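PDB 5LHJ: leucine aminopeptidase 2, chloroplastic from Streptomyces sp. BC16019, which acts as a bottromycin maturation enzyme of the M17 metalloaminopeptidase family, binds manganese and probably removes unsubstituted N-terminal amino acids from peptides. Local coordinates for residues A176-R181 and G481-R487; A229-G233 and G321-D327; H331-T337 and F447-F451. Residues are numbered along the deposited sequence.

Contact 1: residues A176-R181 and G481-R487; sequences ATCLAR and GTGFAVR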
loop_
_atom_site.group_PDB
_atom_site.type_symbol
_atom_site.label_atom_id
_atom_site.label_comp_id
_atom_site.label_asym_id
_atom_site.label_seq_id
_atom_site.Cartn_x
_atom_site.Cartn_y
_atom_site.Cartn_z
ATOM N N ALA A 176 34.802 24.201 -7.050
ATOM C CA ALA A 176 33.464 24.478 -7.617
ATOM C C ALA A 176 32.496 23.333 -7.266
ATOM O O ALA A 176 31.355 23.567 -6.880
ATOM C CB ALA A 176 33.552 24.658 -9.120
ATOM N N THR A 177 32.964 22.097 -7.388
ATOM C CA THR A 177 32.141 20.942 -7.013
ATOM C C THR A 177 31.710 21.039 -5.543
ATOM O O THR A 177 30.548 20.810 -5.209
ATOM C CB THR A 177 32.884 19.616 -7.276
ATOM O OG1 THR A 177 33.246 19.532 -8.657
ATOM C CG2 THR A 177 32.024 18.406 -6.938
ATOM N N CYS A 178 32.642 21.402 -4.664
ATOM C CA CYS A 178 32.335 21.500 -3.233
ATOM C C CYS A 178 31.378 22.660 -2.893
ATOM O O CYS A 178 30.607 22.568 -1.933
ATOM C CB CYS A 178 33.640 21.568 -2.420
ATOM S SG CYS A 178 34.595 20.013 -2.437
ATOM N N LEU A 179 31.415 23.735 -3.683
ATOM C CA LEU A 179 30.423 24.810 -3.574
ATOM C C LEU A 179 29.017 24.235 -3.836
ATOM O O LEU A 179 28.077 24.476 -3.075
ATOM C CB LEU A 179 30.717 25.944 -4.556
ATOM C CG LEU A 179 29.644 27.008 -4.766
ATOM C CD1 LEU A 179 29.298 27.685 -3.444
ATOM C CD2 LEU A 179 30.117 28.015 -5.801
ATOM N N ALA A 180 28.887 23.476 -4.918
ATOM C CA ALA A 180 27.602 22.837 -5.222
ATOM C C ALA A 180 27.183 21.882 -4.091
ATOM O O ALA A 180 26.010 21.869 -3.716
ATOM C CB ALA A 180 27.639 22.122 -6.554
ATOM N N ARG A 181 28.130 21.101 -3.554
ATOM C CA ARG A 181 27.835 20.204 -2.419
ATOM C C ARG A 181 27.287 20.980 -1.217
ATOM O O ARG A 181 26.297 20.581 -0.596
ATOM C CB ARG A 181 29.072 19.415 -1.984
ATOM C CG ARG A 181 29.577 18.409 -2.987
ATOM C CD ARG A 181 30.827 17.697 -2.498
ATOM N NE ARG A 181 31.303 16.669 -3.423
ATOM C CZ ARG A 181 32.377 15.913 -3.226
ATOM N NH1 ARG A 181 33.140 16.082 -2.143
ATOM N NH2 ARG A 181 32.705 14.972 -4.111
ATOM N N GLY A 481 24.907 15.679 -0.536
ATOM C CA GLY A 481 25.093 16.435 -1.767
ATOM C C GLY A 481 26.436 16.119 -2.413
ATOM O O GLY A 481 27.473 16.136 -1.743
ATOM N N THR A 482 26.429 15.814 -3.711
ATOM C CA THR A 482 27.625 15.352 -4.402
ATOM C C THR A 482 28.278 16.400 -5.314
ATOM O O THR A 482 29.469 16.291 -5.624
ATOM C CB THR A 482 27.306 14.146 -5.295
ATOM O OG1 THR A 482 26.350 14.532 -6.282
ATOM C CG2 THR A 482 26.765 12.994 -4.484
ATOM N N GLY A 483 27.523 17.419 -5.726
ATOM C CA GLY A 483 27.985 18.354 -6.746
ATOM C C GLY A 483 28.092 17.734 -8.135
ATOM O O GLY A 483 28.822 18.227 -8.992
ATOM N N PHE A 484 27.352 16.645 -8.353
ATOM C CA PHE A 484 27.337 15.953 -9.637
ATOM C C PHE A 484 26.995 16.915 -10.774
ATOM O O PHE A 484 26.121 17.772 -10.622
ATOM C CB PHE A 484 26.321 14.810 -9.621
ATOM C CG PHE A 484 26.389 13.915 -10.829
ATOM C CD1 PHE A 484 27.291 12.869 -10.875
ATOM C CD2 PHE A 484 25.534 14.106 -11.907
ATOM C CE1 PHE A 484 27.342 12.022 -11.974
ATOM C CE2 PHE A 484 25.591 13.274 -13.018
ATOM C CZ PHE A 484 26.503 12.229 -13.039
ATOM N N ALA A 485 27.739 16.763 -11.872
ATOM C CA ALA A 485 27.621 17.498 -13.140
ATOM C C ALA A 485 28.428 18.795 -13.222
ATOM O O ALA A 485 28.620 19.324 -14.316
ATOM C CB ALA A 485 26.168 17.736 -13.549
ATOM N N VAL A 486 28.936 19.299 -12.089
ATOM C CA VAL A 486 29.792 20.492 -12.122
ATOM C C VAL A 486 31.001 20.262 -13.032
ATOM O O VAL A 486 31.263 21.047 -13.948
ATOM C CB VAL A 486 30.260 20.930 -10.712
ATOM C CG1 VAL A 486 31.295 22.047 -10.802
ATOM C CG2 VAL A 486 29.071 21.403 -9.877
ATOM N N ARG A 487 31.707 19.172 -12.804
ATOM C CA ARG A 487 32.914 18.918 -13.568
ATOM C C ARG A 487 32.631 18.519 -15.025
ATOM O O ARG A 487 33.382 18.912 -15.925
ATOM C CB ARG A 487 33.812 17.931 -12.833
ATOM C CG ARG A 487 34.521 18.639 -11.683
ATOM C CD ARG A 487 35.328 17.697 -10.824
ATOM N NE ARG A 487 34.377 16.909 -10.067
ATOM C CZ ARG A 487 34.294 15.588 -10.015
ATOM N NH1 ARG A 487 35.185 14.792 -10.597
ATOM N NH2 ARG A 487 33.318 15.062 -9.289
HETATM O O HOH W 1 31.209 17.364 -10.482
HETATM O O HOH W 2 31.283 14.427 -6.566
#
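Here helix 164-185 is met by a loop that makes an ST turn at Thr482 and then a type II beta turn from Gly483 to Val486, which leads into helix 486-498. It is a buried helix-to-turn junction in the M17 catalytic domain. In the ST turn, Thr482 OG1 accepts from Phe484 N at 3.1 Å and also bonds Pro466 O. Arg181 runs almost straight beyond chi1 (m, then t, t and chi4 at 180°), which carries its NE to 2.9 Å from Thr482 O in a nearly linear hydrogen bond. Water 2 joins Arg181 NH2 to the same carbonyl, while Arg181 NH1 goes on to Leu137 O.

Apolar packing is built round Val486. With chi1 at t, it sets CG1 3.8 Å from Ala176 CB and CG2 3.7 Å from Ala180 CB, so its branches reach two alanines one helical turn apart. Gly483 lies so close that a CB would sit 2.5 Å from Thr177 O, which leaves room only for glycine; the positive phi suits it too.

Arg487 bends back through m, t, m, bringing its guanidinium to the helix. Thr177, in its m rotamer, bonds Ala173 O within its own helix, and its OG1 accepts from Arg487 NE at 3.2 Å.

Contact 2: residues A229-G233 and G321-D327; sequences AVGRG and GALRVGD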
loop_
_atom_site.group_PDB
_atom_site.type_symbol
_atom_site.label_atom_id
_atom_site.label_comp_id
_atom_site.label_asym_id
_atom_site.label_seq_id
_atom_site.Cartn_x
_atom_site.Cartn_y
_atom_site.Cartn_z
ATOM N N ALA A 229 3.472 30.080 -10.796
ATOM C CA ALA A 229 2.389 29.138 -10.417
ATOM C C ALA A 229 2.833 28.075 -9.418
ATOM O O ALA A 229 2.150 27.818 -8.406
ATOM C CB ALA A 229 1.808 28.466 -11.657
ATOM N N VAL A 230 3.967 27.444 -9.716
ATOM C CA VAL A 230 4.520 26.401 -8.855
ATOM C C VAL A 230 4.905 26.983 -7.491
ATOM O O VAL A 230 4.634 26.381 -6.471
ATOM C CB VAL A 230 5.720 25.708 -9.527
ATOM C CG1 VAL A 230 6.548 24.902 -8.526
ATOM C CG2 VAL A 230 5.229 24.827 -10.674
ATOM N N GLY A 231 5.497 28.174 -7.496
ATOM C CA GLY A 231 6.034 28.771 -6.287
ATOM C C GLY A 231 5.017 29.411 -5.360
ATOM O O GLY A 231 5.367 29.791 -4.251
ATOM N N ARG A 232 3.767 29.560 -5.790
ATOM C CA ARG A 232 2.825 30.387 -5.031
ATOM C C ARG A 232 2.333 29.808 -3.701
ATOM O O ARG A 232 2.011 30.576 -2.793
ATOM C CB ARG A 232 1.636 30.797 -5.887
ATOM C CG ARG A 232 0.581 29.750 -6.106
ATOM C CD ARG A 232 -0.653 30.418 -6.699
ATOM N NE ARG A 232 -1.775 29.505 -6.875
ATOM C CZ ARG A 232 -1.929 28.665 -7.899
ATOM N NH1 ARG A 232 -0.998 28.565 -8.861
ATOM N NH2 ARG A 232 -3.023 27.916 -7.961
ATOM N N GLY A 233 2.250 28.480 -3.584
ATOM C CA GLY A 233 1.770 27.872 -2.327
ATOM C C GLY A 233 2.648 28.180 -1.115
ATOM O O GLY A 233 2.161 28.425 -0.003
ATOM N N GLY A 321 -3.430 28.233 -0.938
ATOM C CA GLY A 321 -3.214 28.891 -2.229
ATOM C C GLY A 321 -2.285 28.183 -3.195
ATOM O O GLY A 321 -1.781 28.813 -4.112
ATOM N N ALA A 322 -2.089 26.875 -3.030
ATOM C CA ALA A 322 -1.131 26.121 -3.848
ATOM C C ALA A 322 -1.687 25.721 -5.212
ATOM O O ALA A 322 -2.893 25.605 -5.404
ATOM C CB ALA A 322 -0.666 24.878 -3.108
ATOM N N LEU A 323 -0.771 25.477 -6.147
ATOM C CA LEU A 323 -1.113 25.004 -7.487
ATOM C C LEU A 323 -1.991 23.754 -7.427
ATOM O O LEU A 323 -1.691 22.827 -6.679
ATOM C CB LEU A 323 0.174 24.692 -8.260
ATOM C CG LEU A 323 0.029 24.327 -9.747
ATOM C CD1 LEU A 323 -0.738 25.349 -10.561
ATOM C CD2 LEU A 323 1.412 24.147 -10.330
ATOM N N ARG A 324 -3.087 23.751 -8.182
ATOM C CA ARG A 324 -4.085 22.683 -8.101
ATOM C C ARG A 324 -3.970 21.729 -9.274
ATOM O O ARG A 324 -3.696 22.140 -10.391
ATOM C CB ARG A 324 -5.511 23.257 -8.099
ATOM C CG ARG A 324 -5.883 24.134 -6.898
ATOM C CD ARG A 324 -7.062 25.057 -7.187
ATOM N NE ARG A 324 -6.551 26.131 -8.009
ATOM C CZ ARG A 324 -6.718 27.432 -7.849
ATOM N NH1 ARG A 324 -7.537 27.970 -6.941
ATOM N NH2 ARG A 324 -6.080 28.213 -8.711
ATOM N N VAL A 325 -4.264 20.458 -9.025
ATOM C CA VAL A 325 -4.454 19.488 -10.102
ATOM C C VAL A 325 -5.624 19.952 -10.978
ATOM O O VAL A 325 -6.694 20.303 -10.454
ATOM C CB VAL A 325 -4.741 18.073 -9.536
ATOM C CG1 VAL A 325 -5.134 17.104 -10.650
ATOM C CG2 VAL A 325 -3.526 17.566 -8.770
ATOM N N GLY A 326 -5.410 19.985 -12.290
ATOM C CA GLY A 326 -6.418 20.489 -13.236
ATOM C C GLY A 326 -6.189 21.920 -13.689
ATOM O O GLY A 326 -6.778 22.348 -14.694
ATOM N N ASP A 327 -5.345 22.665 -12.973
ATOM C CA ASP A 327 -4.988 24.020 -13.402
ATOM C C ASP A 327 -4.258 23.991 -14.730
ATOM O O ASP A 327 -3.642 22.985 -15.090
ATOM C CB ASP A 327 -4.135 24.737 -12.361
ATOM C CG ASP A 327 -4.949 25.227 -11.168
ATOM O OD1 ASP A 327 -6.201 25.095 -11.180
ATOM O OD2 ASP A 327 -4.321 25.750 -10.222
HETATM O O HOH W 3 1.971 26.293 -5.501
HETATM O O HOH W 4 -4.621 27.831 -5.423
HETATM O O HOH W 5 -1.212 31.641 -3.545
#
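Ala229 meets the loop 321-327 first: its O is 3.7 Å from Leu323 CB, and its CB is a looser 4.2 Å from Leu323 CD1. Val230 directs its CA-to-CB bond away from the loop, yet its CG2 still touches Leu323 CD2 at 3.9 Å. Leu323 (t, p) thus fits against Ala229 and Val230 of helix 225-231. Water 3 lies 2.8 Å from Val230 O and accepts from both Leu323 N and Gly233 N (2.9 Å each).

Arg232 supplies the charge. Its guanidinium lies face-on over Ala322 C and Leu323 CA, and NH2 makes a weak hydrogen bond within a salt bridge to Asp327 OD2 at 3.4 Å. Arg324 NE holds the same OD2 at 3.2 Å, so Arg232 NH2 and Arg324 NH2 can come within 3.2 Å of each other: the shared carboxylate offsets the like charges. Asp327 OD2 also accepts from Arg324 N at 3.1 Å, bracing the type II turn from Arg324 to Asp327, and Arg324 NH1 bridges to Glu315 of the second subunit. At Gly233, CA sits 3.7 Å from Ala322 CA, and a CB there would clash with Ala322 CB at 2.8 Å.

The loop follows strand 306-316 and leads into strand 328-330, pressing on the C-terminal part of helix 225-231. Val230 turns to helix 345-358, touching Val348, Val349 and Glu345, a ligand of both manganese sites, neither occupied in this chain.

Contact 3: residues H331-T337 and F447-F451; sequences HLDGTTT and FLQDF
Phe451 turns its ring edge onto the face of His331, a T-shaped pair with centroids 4.8 Å apart, planes at 67° and Phe451 CE1 3.7 Å from His331 CD2. Both take chi1 m, with chi2 -81° for Phe451 and -76° for His331. The 331-337 side is a hairpin loop: a type I turn from His331 to Gly334 followed by a G1 beta bulge, with Gly334 at 85/-8, Gly334 N bonded to His331 O (3.0 Å) and His331 N to Thr335 O (2.8 Å); Thr336-Thr337 are extended strand. Asp333 (chi1 p) closes an Asx turn, its OD1 accepting from Thr335 N (3.0 Å).

Opposite, Phe447-Gln449 are helical, and Phe451 N bonds Leu448 O (3.0 Å). Asp333 CA lies 7.6 Å from Phe451 CA, Thr337 CA 9.7 Å from Phe447 CA. Phe447 (chi1 t, chi2 -74°) brings CZ to 3.7 Å from Thr337 OG1, itself 2.8 Å from His331 NE2 in a hydrogen bond. No direct hydrogen bond crosses; water 6 donates to Asp333 OD2 (2.6 Å) and Asp450 O (3.0 Å).

The contact joins the hairpin of strands 328-330 and 336-338 to Phe447 and Phe451 at helix 440-449, with Ala351 of helix 345-358 and Arg431 of strand 431-432 packed alongside.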
loop_
_atom_site.group_PDB
_atom_site.type_symbol
_atom_site.label_atom_id
_atom_site.label_comp_id
_atom_site.label_asym_id
_atom_site.label_seq_id
_atom_site.Cartn_x
_atom_site.Cartn_y
_atom_site.Cartn_z
ATOM N N HIS A 331 2.069 29.556 -20.916
ATOM C CA HIS A 331 3.501 29.833 -20.886
ATOM C C HIS A 331 3.873 31.077 -21.682
ATOM O O HIS A 331 3.035 31.660 -22.397
ATOM C CB HIS A 331 4.280 28.619 -21.413
ATOM C CG HIS A 331 4.184 27.417 -20.528
ATOM N ND1 HIS A 331 4.878 27.303 -19.342
ATOM C CD2 HIS A 331 3.482 26.270 -20.662
ATOM C CE1 HIS A 331 4.602 26.137 -18.783
ATOM N NE2 HIS A 331 3.755 25.496 -19.562
ATOM N N LEU A 332 5.143 31.461 -21.561
ATOM C CA LEU A 332 5.720 32.625 -22.264
ATOM C C LEU A 332 5.616 32.559 -23.800
ATOM O O LEU A 332 5.558 33.613 -24.453
ATOM C CB LEU A 332 7.195 32.779 -21.842
ATOM C CG LEU A 332 8.021 33.964 -22.366
ATOM C CD1 LEU A 332 7.388 35.270 -21.945
ATOM C CD2 LEU A 332 9.437 33.878 -21.807
ATOM N N ASP A 333 5.595 31.354 -24.372
ATOM C CA ASP A 333 5.419 31.156 -25.816
ATOM C C ASP A 333 3.947 31.039 -26.255
ATOM O O ASP A 333 3.681 30.759 -27.421
ATOM C CB ASP A 333 6.223 29.948 -26.331
ATOM C CG ASP A 333 5.715 28.597 -25.799
ATOM O OD1 ASP A 333 4.781 28.552 -24.983
ATOM O OD2 ASP A 333 6.291 27.571 -26.207
ATOM N N GLY A 334 3.013 31.252 -25.331
ATOM C CA GLY A 334 1.584 31.163 -25.614
ATOM C C GLY A 334 0.971 29.776 -25.532
ATOM O O GLY A 334 -0.263 29.653 -25.607
ATOM N N THR A 335 1.787 28.729 -25.366
ATOM C CA THR A 335 1.264 27.362 -25.272
ATOM C C THR A 335 0.845 27.056 -23.841
ATOM O O THR A 335 1.224 27.757 -22.907
ATOM C CB THR A 335 2.268 26.293 -25.763
ATOM O OG1 THR A 335 3.401 26.202 -24.881
ATOM C CG2 THR A 335 2.736 26.598 -27.155
ATOM N N THR A 336 0.061 25.994 -23.682
ATOM C CA THR A 336 -0.578 25.696 -22.407
ATOM C C THR A 336 -0.213 24.314 -21.882
ATOM O O THR A 336 -0.065 23.358 -22.645
ATOM C CB THR A 336 -2.106 25.819 -22.488
ATOM O OG1 THR A 336 -2.609 24.932 -23.497
ATOM C CG2 THR A 336 -2.505 27.241 -22.802
ATOM N N THR A 337 -0.103 24.221 -20.562
ATOM C CA THR A 337 0.137 22.953 -19.878
ATOM C C THR A 337 -0.909 22.724 -18.811
ATOM O O THR A 337 -1.167 23.606 -17.991
ATOM C CB THR A 337 1.521 22.938 -19.209
ATOM O OG1 THR A 337 2.539 23.096 -20.205
ATOM C CG2 THR A 337 1.772 21.659 -18.428
ATOM N N PHE A 447 8.814 17.026 -23.267
ATOM C CA PHE A 447 8.114 18.198 -22.738
ATOM C C PHE A 447 9.011 19.437 -22.830
ATOM O O PHE A 447 8.590 20.480 -23.375
ATOM C CB PHE A 447 7.662 17.898 -21.286
ATOM C CG PHE A 447 6.893 18.995 -20.616
ATOM C CD1 PHE A 447 7.531 20.162 -20.172
ATOM C CD2 PHE A 447 5.532 18.850 -20.366
ATOM C CE1 PHE A 447 6.819 21.169 -19.531
ATOM C CE2 PHE A 447 4.824 19.850 -19.708
ATOM C CZ PHE A 447 5.466 21.014 -19.301
ATOM N N LEU A 448 10.229 19.337 -22.299
ATOM C CA LEU A 448 11.176 20.464 -22.326
ATOM C C LEU A 448 11.551 20.866 -23.750
ATOM O O LEU A 448 11.687 22.053 -24.055
ATOM C CB LEU A 448 12.449 20.128 -21.551
ATOM C CG LEU A 448 12.318 19.868 -20.047
ATOM C CD1 LEU A 448 13.683 19.480 -19.492
ATOM C CD2 LEU A 448 11.762 21.062 -19.295
ATOM N N GLN A 449 11.719 19.870 -24.616
ATOM C CA GLN A 449 12.095 20.120 -26.005
ATOM C C GLN A 449 11.136 21.098 -26.702
ATOM O O GLN A 449 11.591 21.914 -27.502
ATOM C CB GLN A 449 12.174 18.813 -26.792
ATOM C CG GLN A 449 12.751 18.968 -28.196
ATOM C CD GLN A 449 12.902 17.637 -28.915
ATOM O OE1 GLN A 449 12.187 16.676 -28.628
ATOM N NE2 GLN A 449 13.834 17.581 -29.866
ATOM N N ASP A 450 9.841 21.009 -26.378
ATOM C CA ASP A 450 8.786 21.880 -26.951
ATOM C C ASP A 450 9.102 23.382 -26.767
ATOM O O ASP A 450 8.648 24.224 -27.547
ATOM C CB ASP A 450 7.422 21.672 -26.245
ATOM C CG ASP A 450 6.743 20.316 -26.511
ATOM O OD1 ASP A 450 7.106 19.538 -27.413
ATOM O OD2 ASP A 450 5.774 20.043 -25.746
ATOM N N PHE A 451 9.841 23.725 -25.718
ATOM C CA PHE A 451 10.049 25.128 -25.350
ATOM C C PHE A 451 11.355 25.721 -25.868
ATOM O O PHE A 451 11.602 26.898 -25.666
ATOM C CB PHE A 451 9.948 25.254 -23.834
ATOM C CG PHE A 451 8.599 24.882 -23.321
ATOM C CD1 PHE A 451 7.552 25.792 -23.373
ATOM C CD2 PHE A 451 8.346 23.602 -22.839
ATOM C CE1 PHE A 451 6.284 25.445 -22.911
ATOM C CE2 PHE A 451 7.080 23.242 -22.396
ATOM C CZ PHE A 451 6.051 24.166 -22.421
HETATM O O HOH W 6 5.877 25.093 -26.998
#

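Overall arrangement
Contact 1 is the core one: every touching residue is buried, its centre lies about 5 Å from the centre of the chain, and no other subunit reaches it. Contacts 2 and 3 are only partly buried, with centres about 28 and 26 Å from that of the chain, and both touch the second subunit. Their centres are about 17 Å apart, and about 31 and 30 Å from the centre of contact 1. Strand 328-330 runs from the loop of contact 2 to the hairpin of contact 3, and helix 345-358 packs against both. Chemistry follows place: aliphatic packing with neutral side-chain and carbonyl acceptors in contact 1, a salt-bridge network in contact 2, and aromatic packing with one bridging water in contact 3.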